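Local coordinates for protein YrdA (Escherichia coli, PDB 3TIO), which binds zinc and is a homologue of gamma-class carbonic anhydrases, so it may have a related activity, at residues V42-G54 with L65-P79. The protein carries 1 engineered substitution. Numbering follows the deposited sequence.
Sequences VVIRGDVHYVQIG and LHVTHKSSYNPDGNP. With ZN (zinc ion), chain G.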
ATOM      1  N   VAL A  42      -7.220  -6.452  -2.626  1.00  8.24           N
ATOM      2  CA  VAL A  42      -6.042  -7.173  -3.073  1.00  8.07           C
ATOM      3  C   VAL A  42      -6.067  -7.209  -4.594  1.00  8.52           C
ATOM      4  O   VAL A  42      -7.137  -7.298  -5.202  1.00  9.16           O
ATOM      5  CB  VAL A  42      -6.043  -8.635  -2.550  1.00  7.53           C
ATOM      6  CG1 VAL A  42      -4.999  -9.471  -3.297  1.00  7.44           C
ATOM      7  CG2 VAL A  42      -5.759  -8.654  -1.057  1.00  9.75           C
ATOM      8  N   VAL A  43      -4.892  -7.103  -5.205  1.00  8.39           N
ATOM      9  CA  VAL A  43      -4.783  -7.205  -6.652  1.00  8.84           C
ATOM     10  C   VAL A  43      -3.848  -8.370  -6.942  1.00  9.44           C
ATOM     11  O   VAL A  43      -2.764  -8.454  -6.368  1.00  9.21           O
ATOM     12  CB  VAL A  43      -4.162  -5.951  -7.313  1.00  9.69           C
ATOM     13  CG1 VAL A  43      -4.131  -6.130  -8.835  1.00 12.71           C
ATOM     14  CG2 VAL A  43      -4.947  -4.712  -6.940  1.00 13.80           C
ATOM     15  N   ILE A  44      -4.284  -9.285  -7.799  1.00  9.24           N
ATOM     16  CA  ILE A  44      -3.461 -10.416  -8.213  1.00  9.36           C
ATOM     17  C   ILE A  44      -3.523 -10.358  -9.732  1.00  9.33           C
ATOM     18  O   ILE A  44      -4.584 -10.564 -10.329  1.00 10.33           O
ATOM     19  CB  ILE A  44      -4.017 -11.770  -7.730  1.00  8.38           C
ATOM     20  CG1 ILE A  44      -4.226 -11.749  -6.214  1.00  8.68           C
ATOM     21  CG2 ILE A  44      -3.032 -12.885  -8.081  1.00  9.22           C
ATOM     22  CD1 ILE A  44      -4.760 -13.059  -5.652  1.00 10.40           C
ATOM     23  N   ARG A  45      -2.393 -10.046 -10.354  1.00  9.42           N
ATOM     24  CA  ARG A  45      -2.331  -9.909 -11.803  1.00  9.80           C
ATOM     25  C   ARG A  45      -1.398 -10.943 -12.428  1.00 11.02           C
ATOM     26  O   ARG A  45      -0.190 -10.911 -12.228  1.00 11.31           O
ATOM     27  CB  ARG A  45      -1.887  -8.477 -12.152  1.00 10.06           C
ATOM     28  CG  ARG A  45      -1.812  -8.150 -13.642  1.00 11.19           C
ATOM     29  CD  ARG A  45      -2.164  -6.684 -13.922  1.00 10.26           C
ATOM     30  NE  ARG A  45      -1.208  -5.706 -13.401  1.00 11.56           N
ATOM     31  CZ  ARG A  45      -0.124  -5.288 -14.052  1.00 10.36           C
ATOM     32  NH1 ARG A  45       0.160  -5.767 -15.256  1.00 10.55           N
ATOM     33  NH2 ARG A  45       0.655  -4.355 -13.517  1.00  9.92           N
ATOM     34  N   GLY A  46      -1.980 -11.875 -13.170  1.00 11.56           N
ATOM     35  CA  GLY A  46      -1.186 -12.902 -13.818  1.00 13.36           C
ATOM     36  C   GLY A  46      -1.370 -12.772 -15.313  1.00 14.54           C
ATOM     37  O   GLY A  46      -1.977 -13.637 -15.950  1.00 15.75           O
ATOM     38  N   ASP A  47      -0.852 -11.684 -15.873  1.00 14.25           N
ATOM     39  CA  ASP A  47      -0.995 -11.448 -17.299  1.00 15.71           C
ATOM     40  C   ASP A  47       0.143 -11.966 -18.172  1.00 17.61           C
ATOM     41  O   ASP A  47      -0.094 -12.808 -19.039  1.00 18.88           O
ATOM     42  CB  ASP A  47      -1.274  -9.956 -17.582  1.00 14.26           C
ATOM     43  CG  ASP A  47      -0.460  -9.002 -16.714  1.00 13.34           C
ATOM     44  OD1 ASP A  47      -0.771  -7.792 -16.763  1.00 13.46           O
ATOM     45  OD2 ASP A  47       0.472  -9.436 -16.001  1.00 14.05           O
ATOM     46  N   VAL A  48       1.367 -11.490 -17.957  1.00 16.87           N
ATOM     47  CA  VAL A  48       2.491 -11.958 -18.771  1.00 18.87           C
ATOM     48  C   VAL A  48       2.937 -13.364 -18.377  1.00 19.18           C
ATOM     49  O   VAL A  48       3.623 -14.044 -19.138  1.00 19.69           O
ATOM     50  CB  VAL A  48       3.698 -10.999 -18.700  1.00 21.02           C
ATOM     51  CG1 VAL A  48       3.354  -9.687 -19.382  1.00 23.17           C
ATOM     52  CG2 VAL A  48       4.097 -10.760 -17.264  1.00 20.24           C
ATOM     53  N   HIS A  49       2.555 -13.788 -17.179  1.00 18.48           N
ATOM     54  CA  HIS A  49       2.863 -15.130 -16.706  1.00 17.75           C
ATOM     55  C   HIS A  49       1.824 -15.482 -15.656  1.00 16.85           C
ATOM     56  O   HIS A  49       0.986 -14.648 -15.315  1.00 17.46           O
ATOM     57  CB  HIS A  49       4.279 -15.220 -16.134  1.00 17.91           C
ATOM     58  CG  HIS A  49       4.959 -16.520 -16.441  1.00 19.36           C
ATOM     59  ND1 HIS A  49       4.481 -17.734 -15.995  1.00 20.51           N
ATOM     60  CD2 HIS A  49       6.050 -16.800 -17.194  1.00 21.61           C
ATOM     61  CE1 HIS A  49       5.246 -18.706 -16.462  1.00 21.45           C
ATOM     62  NE2 HIS A  49       6.205 -18.166 -17.192  1.00 21.22           N
ATOM     63  N   TYR A  50       1.865 -16.701 -15.134  1.00 14.23           N
ATOM     64  CA  TYR A  50       0.861 -17.114 -14.169  1.00 14.48           C
ATOM     65  C   TYR A  50       1.213 -16.904 -12.708  1.00 13.92           C
ATOM     66  O   TYR A  50       2.373 -16.710 -12.344  1.00 12.96           O
ATOM     67  CB  TYR A  50       0.501 -18.593 -14.390  1.00 14.14           C
ATOM     68  CG  TYR A  50       1.591 -19.581 -14.016  1.00 14.23           C
ATOM     69  CD1 TYR A  50       1.818 -19.937 -12.686  1.00 13.65           C
ATOM     70  CD2 TYR A  50       2.394 -20.162 -14.997  1.00 15.00           C
ATOM     71  CE1 TYR A  50       2.823 -20.852 -12.340  1.00 14.15           C
ATOM     72  CE2 TYR A  50       3.396 -21.073 -14.665  1.00 14.55           C
ATOM     73  CZ  TYR A  50       3.606 -21.413 -13.339  1.00 14.72           C
ATOM     74  OH  TYR A  50       4.606 -22.301 -13.015  1.00 16.30           O
ATOM     75  N   VAL A  51       0.173 -16.933 -11.884  1.00 12.41           N
ATOM     76  CA  VAL A  51       0.297 -16.822 -10.440  1.00 10.67           C
ATOM     77  C   VAL A  51      -0.328 -18.113  -9.938  1.00 10.84           C
ATOM     78  O   VAL A  51      -1.463 -18.433 -10.291  1.00 12.47           O
ATOM     79  CB  VAL A  51      -0.498 -15.625  -9.865  1.00 11.95           C
ATOM     80  CG1 VAL A  51      -0.446 -15.659  -8.340  1.00 12.04           C
ATOM     81  CG2 VAL A  51       0.071 -14.318 -10.389  1.00 12.82           C
ATOM     82  N   GLN A  52       0.419 -18.859  -9.135  1.00 11.62           N
ATOM     83  CA  GLN A  52      -0.060 -20.122  -8.597  1.00 12.76           C
ATOM     84  C   GLN A  52      -0.046 -20.040  -7.079  1.00 11.52           C
ATOM     85  O   GLN A  52       1.003 -19.813  -6.477  1.00 12.36           O
ATOM     86  CB  GLN A  52       0.855 -21.258  -9.066  1.00 13.09           C
ATOM     87  CG  GLN A  52       0.361 -22.655  -8.729  1.00 17.43           C
ATOM     88  CD  GLN A  52       1.358 -23.727  -9.131  1.00 20.13           C
ATOM     89  OE1 GLN A  52       2.284 -24.046  -8.383  1.00 24.24           O
ATOM     90  NE2 GLN A  52       1.184 -24.276 -10.326  1.00 22.40           N
ATOM     91  N   ILE A  53      -1.211 -20.212  -6.462  1.00 12.17           N
ATOM     92  CA  ILE A  53      -1.321 -20.151  -5.011  1.00 12.13           C
ATOM     93  C   ILE A  53      -1.826 -21.480  -4.441  1.00 11.93           C
ATOM     94  O   ILE A  53      -2.917 -21.943  -4.788  1.00 12.52           O
ATOM     95  CB  ILE A  53      -2.260 -19.001  -4.590  1.00 12.40           C
ATOM     96  CG1 ILE A  53      -1.791 -17.698  -5.249  1.00 12.71           C
ATOM     97  CG2 ILE A  53      -2.278 -18.868  -3.078  1.00 12.63           C
ATOM     98  CD1 ILE A  53      -2.519 -16.449  -4.781  1.00 13.32           C
ATOM     99  N   GLY A  54      -1.023 -22.079  -3.564  1.00 12.53           N
ATOM    100  CA  GLY A  54      -1.361 -23.355  -2.955  1.00 12.29           C
ATOM    101  C   GLY A  54      -2.517 -23.365  -1.974  1.00 14.32           C
ATOM    102  O   GLY A  54      -2.957 -22.323  -1.490  1.00 14.89           O
ATOM    103  N   LEU A  65      -0.018  -8.716  -5.740  1.00  6.96           N
ATOM    104  CA  LEU A  65       0.713  -9.854  -6.281  1.00  6.79           C
ATOM    105  C   LEU A  65       0.872  -9.744  -7.785  1.00  7.62           C
ATOM    106  O   LEU A  65      -0.115  -9.635  -8.509  1.00  9.11           O
ATOM    107  CB  LEU A  65      -0.024 -11.158  -5.955  1.00  6.63           C
ATOM    108  CG  LEU A  65       0.132 -11.772  -4.560  1.00  7.17           C
ATOM    109  CD1 LEU A  65      -0.268 -10.771  -3.486  1.00 10.36           C
ATOM    110  CD2 LEU A  65      -0.727 -13.022  -4.471  1.00  9.33           C
ATOM    111  N   HIS A  66       2.112  -9.772  -8.254  1.00  8.91           N
ATOM    112  CA  HIS A  66       2.357  -9.707  -9.682  1.00  9.41           C
ATOM    113  C   HIS A  66       3.490 -10.645 -10.056  1.00 10.85           C
ATOM    114  O   HIS A  66       4.201 -11.172  -9.194  1.00 10.07           O
ATOM    115  CB  HIS A  66       2.692  -8.282 -10.131  1.00  8.95           C
ATOM    116  CG  HIS A  66       2.520  -8.062 -11.604  1.00  9.60           C
ATOM    117  ND1 HIS A  66       3.277  -7.163 -12.321  1.00 10.50           N
ATOM    118  CD2 HIS A  66       1.668  -8.625 -12.494  1.00 10.27           C
ATOM    119  CE1 HIS A  66       2.905  -7.183 -13.588  1.00 10.12           C
ATOM    120  NE2 HIS A  66       1.929  -8.063 -13.720  1.00  9.72           N
ATOM    121  N   VAL A  67       3.642 -10.849 -11.357  1.00 11.74           N
ATOM    122  CA  VAL A  67       4.660 -11.729 -11.905  1.00 13.01           C
ATOM    123  C   VAL A  67       5.843 -10.921 -12.422  1.00 12.39           C
ATOM    124  O   VAL A  67       5.773  -9.697 -12.529  1.00 13.71           O
ATOM    125  CB  VAL A  67       4.075 -12.551 -13.065  1.00 13.22           C
ATOM    126  CG1 VAL A  67       2.947 -13.434 -12.557  1.00 14.61           C
ATOM    127  CG2 VAL A  67       3.553 -11.617 -14.145  1.00 13.68           C
ATOM    128  N   THR A  68       6.935 -11.612 -12.735  1.00 15.17           N
ATOM    129  CA  THR A  68       8.115 -10.947 -13.262  1.00 16.76           C
ATOM    130  C   THR A  68       7.773 -10.473 -14.670  1.00 16.18           C
ATOM    131  O   THR A  68       7.215 -11.225 -15.471  1.00 17.35           O
ATOM    132  CB  THR A  68       9.319 -11.909 -13.310  1.00 18.21           C
ATOM    133  OG1 THR A  68       9.719 -12.236 -11.973  1.00 19.00           O
ATOM    134  CG2 THR A  68      10.492 -11.271 -14.037  1.00 17.94           C
ATOM    135  N   HIS A  69       8.101  -9.219 -14.958  1.00 16.41           N
ATOM    136  CA  HIS A  69       7.808  -8.625 -16.257  1.00 17.59           C
ATOM    137  C   HIS A  69       8.657  -9.209 -17.375  1.00 20.56           C
ATOM    138  O   HIS A  69       9.688  -9.835 -17.130  1.00 20.68           O
ATOM    139  CB  HIS A  69       8.038  -7.114 -16.209  1.00 15.67           C
ATOM    140  CG  HIS A  69       7.270  -6.413 -15.133  1.00 15.23           C
ATOM    141  ND1 HIS A  69       7.337  -5.051 -14.941  1.00 15.33           N
ATOM    142  CD2 HIS A  69       6.421  -6.885 -14.188  1.00 14.25           C
ATOM    143  CE1 HIS A  69       6.563  -4.711 -13.926  1.00 14.16           C
ATOM    144  NE2 HIS A  69       5.996  -5.807 -13.454  1.00 11.87           N
ATOM    145  N   LYS A  70       8.214  -8.996 -18.609  1.00 21.96           N
ATOM    146  CA  LYS A  70       8.950  -9.475 -19.768  1.00 25.19           C
ATOM    147  C   LYS A  70      10.157  -8.562 -19.921  1.00 26.63           C
ATOM    148  O   LYS A  70      10.050  -7.348 -19.744  1.00 25.48           O
ATOM    149  CB  LYS A  70       8.071  -9.408 -21.019  1.00 25.66           C
ATOM    150  CG  LYS A  70       6.810 -10.252 -20.921  1.00 29.14           C
ATOM    151  CD  LYS A  70       5.924 -10.092 -22.147  1.00 30.84           C
ATOM    152  CE  LYS A  70       6.617 -10.578 -23.409  1.00 32.91           C
ATOM    153  NZ  LYS A  70       5.721 -10.473 -24.591  1.00 35.12           N
ATOM    154  N   SER A  71      11.308  -9.145 -20.234  1.00 28.79           N
ATOM    155  CA  SER A  71      12.528  -8.368 -20.403  1.00 31.21           C
ATOM    156  C   SER A  71      13.567  -9.159 -21.183  1.00 33.34           C
ATOM    157  O   SER A  71      13.344 -10.315 -21.542  1.00 34.14           O
ATOM    158  CB  SER A  71      13.106  -7.990 -19.040  1.00 31.14           C
ATOM    159  OG  SER A  71      13.533  -9.142 -18.336  1.00 30.53           O
ATOM    160  N   SER A  72      14.708  -8.526 -21.437  1.00 35.51           N
ATOM    161  CA  SER A  72      15.792  -9.169 -22.165  1.00 37.27           C
ATOM    162  C   SER A  72      16.345 -10.331 -21.348  1.00 37.74           C
ATOM    163  O   SER A  72      17.072 -11.179 -21.868  1.00 39.34           O
ATOM    164  CB  SER A  72      16.907  -8.159 -22.445  1.00 37.94           C
ATOM    165  OG  SER A  72      16.434  -7.082 -23.237  1.00 39.90           O
ATOM    166  N   TYR A  73      15.994 -10.363 -20.067  1.00 37.35           N
ATOM    167  CA  TYR A  73      16.451 -11.420 -19.173  1.00 36.47           C
ATOM    168  C   TYR A  73      15.429 -12.554 -19.134  1.00 35.22           C
ATOM    169  O   TYR A  73      15.791 -13.730 -19.120  1.00 35.20           O
ATOM    170  CB  TYR A  73      16.658 -10.863 -17.764  1.00 38.44           C
ATOM    171  CG  TYR A  73      17.455 -11.773 -16.860  1.00 40.13           C
ATOM    172  CD1 TYR A  73      18.811 -11.999 -17.090  1.00 40.74           C
ATOM    173  CD2 TYR A  73      16.855 -12.413 -15.776  1.00 41.05           C
ATOM    174  CE1 TYR A  73      19.553 -12.841 -16.264  1.00 41.70           C
ATOM    175  CE2 TYR A  73      17.587 -13.257 -14.943  1.00 41.95           C
ATOM    176  CZ  TYR A  73      18.934 -13.466 -15.192  1.00 41.67           C
ATOM    177  OH  TYR A  73      19.662 -14.295 -14.372  1.00 42.50           O
ATOM    178  N   ASN A  74      14.152 -12.188 -19.108  1.00 33.04           N
ATOM    179  CA  ASN A  74      13.067 -13.165 -19.084  1.00 31.48           C
ATOM    180  C   ASN A  74      12.044 -12.766 -20.144  1.00 30.31           C
ATOM    181  O   ASN A  74      11.014 -12.169 -19.836  1.00 29.88           O
ATOM    182  CB  ASN A  74      12.406 -13.196 -17.703  1.00 29.70           C
ATOM    183  CG  ASN A  74      13.409 -13.388 -16.582  1.00 30.12           C
ATOM    184  OD1 ASN A  74      13.718 -12.454 -15.841  1.00 28.73           O
ATOM    185  ND2 ASN A  74      13.928 -14.605 -16.454  1.00 28.28           N
ATOM    186  N   PRO A  75      12.322 -13.097 -21.415  1.00 29.76           N
ATOM    187  CA  PRO A  75      11.462 -12.792 -22.564  1.00 28.83           C
ATOM    188  C   PRO A  75       9.979 -13.083 -22.356  1.00 28.46           C
ATOM    189  O   PRO A  75       9.123 -12.342 -22.839  1.00 28.11           O
ATOM    190  CB  PRO A  75      12.067 -13.642 -23.677  1.00 28.88           C
ATOM    191  CG  PRO A  75      13.522 -13.631 -23.334  1.00 29.83           C
ATOM    192  CD  PRO A  75      13.500 -13.875 -21.843  1.00 29.51           C
ATOM    193  N   ASP A  76       9.676 -14.162 -21.644  1.00 28.72           N
ATOM    194  CA  ASP A  76       8.290 -14.537 -21.391  1.00 28.12           C
ATOM    195  C   ASP A  76       7.921 -14.319 -19.929  1.00 28.03           C
ATOM    196  O   ASP A  76       6.925 -14.856 -19.446  1.00 28.14           O
ATOM    197  CB  ASP A  76       8.069 -16.003 -21.771  1.00 29.98           C
ATOM    198  CG  ASP A  76       8.358 -16.274 -23.235  1.00 32.55           C
ATOM    199  OD1 ASP A  76       8.289 -17.450 -23.651  1.00 33.26           O
ATOM    200  OD2 ASP A  76       8.653 -15.307 -23.970  1.00 34.52           O
ATOM    201  N   GLY A  77       8.729 -13.521 -19.236  1.00 26.81           N
ATOM    202  CA  GLY A  77       8.478 -13.247 -17.833  1.00 25.90           C
ATOM    203  C   GLY A  77       8.646 -14.492 -16.985  1.00 26.28           C
ATOM    204  O   GLY A  77       9.133 -15.518 -17.462  1.00 25.99           O
ATOM    205  N   ASN A  78       8.250 -14.400 -15.720  1.00 24.49           N
ATOM    206  CA  ASN A  78       8.345 -15.526 -14.800  1.00 23.17           C
ATOM    207  C   ASN A  78       7.157 -15.504 -13.849  1.00 19.40           C
ATOM    208  O   ASN A  78       6.650 -14.441 -13.497  1.00 18.74           O
ATOM    209  CB  ASN A  78       9.656 -15.473 -14.018  1.00 26.21           C
ATOM    210  CG  ASN A  78      10.856 -15.837 -14.868  1.00 29.10           C
ATOM    211  OD1 ASN A  78      10.895 -16.905 -15.484  1.00 27.59           O
ATOM    212  ND2 ASN A  78      11.845 -14.953 -14.903  1.00 31.67           N
ATOM    213  N   PRO A  79       6.709 -16.684 -13.405  1.00 16.63           N
ATOM    214  CA  PRO A  79       5.566 -16.787 -12.499  1.00 13.98           C
ATOM    215  C   PRO A  79       5.802 -16.447 -11.035  1.00 12.89           C
ATOM    216  O   PRO A  79       6.938 -16.335 -10.570  1.00 12.55           O
ATOM    217  CB  PRO A  79       5.146 -18.239 -12.664  1.00 15.30           C
ATOM    218  CG  PRO A  79       6.479 -18.924 -12.776  1.00 16.22           C
ATOM    219  CD  PRO A  79       7.233 -18.023 -13.735  1.00 16.98           C
TER
HETATM  220 ZN    ZN G   1       4.915  -6.057 -11.697  1.00 11.15          ZN
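His66 spans two tasks: its ND1 binds the zinc ion at 2.1 Å, while NE2 donates to Asp47 OD2 (3.0 Å), which lies close to the ring plane and accepts through its syn lone pair. A second donor, the backbone N of Val48, meets the same oxygen from above the carboxylate plane. Arg45 keeps CG anti to the backbone N (chi1 -178°) and then bends, bringing its guanidinium over one face of the His66 ring with the planes 37° apart. Arg45 NH1 forms a 2.7 Å salt bridge with Asp47 OD1, and NH2 pairs with Asp61 of a neighbouring subunit. An alanine at Arg45 would remove the guanidinium, which would probably leave both carboxylates without their cation and one face of the His66 ring less covered. Parallel strand pairing sets this register, Leu65 N donating to Val43 O (2.8 Å) and Arg45 N donating to Leu65 O. Branched aliphatic side chains suit the interior of the left-handed beta-helix: Leu65 CD2 meets Ile53 CD1, and Val67 CG1 meets Val51 CG2 (3.7 Å). At the corner, Pro79 offers CD to the His49 ring face (3.5 Å to its centroid) and CB to the Tyr50 face. His69 and His95 of the same chain and His90 of a neighbouring subunit complete the zinc site; held by the zinc ion at ND1 and Asp47 at NE2, the His66 ring is probably fixed in its rotation and made a more electron-rich ligand.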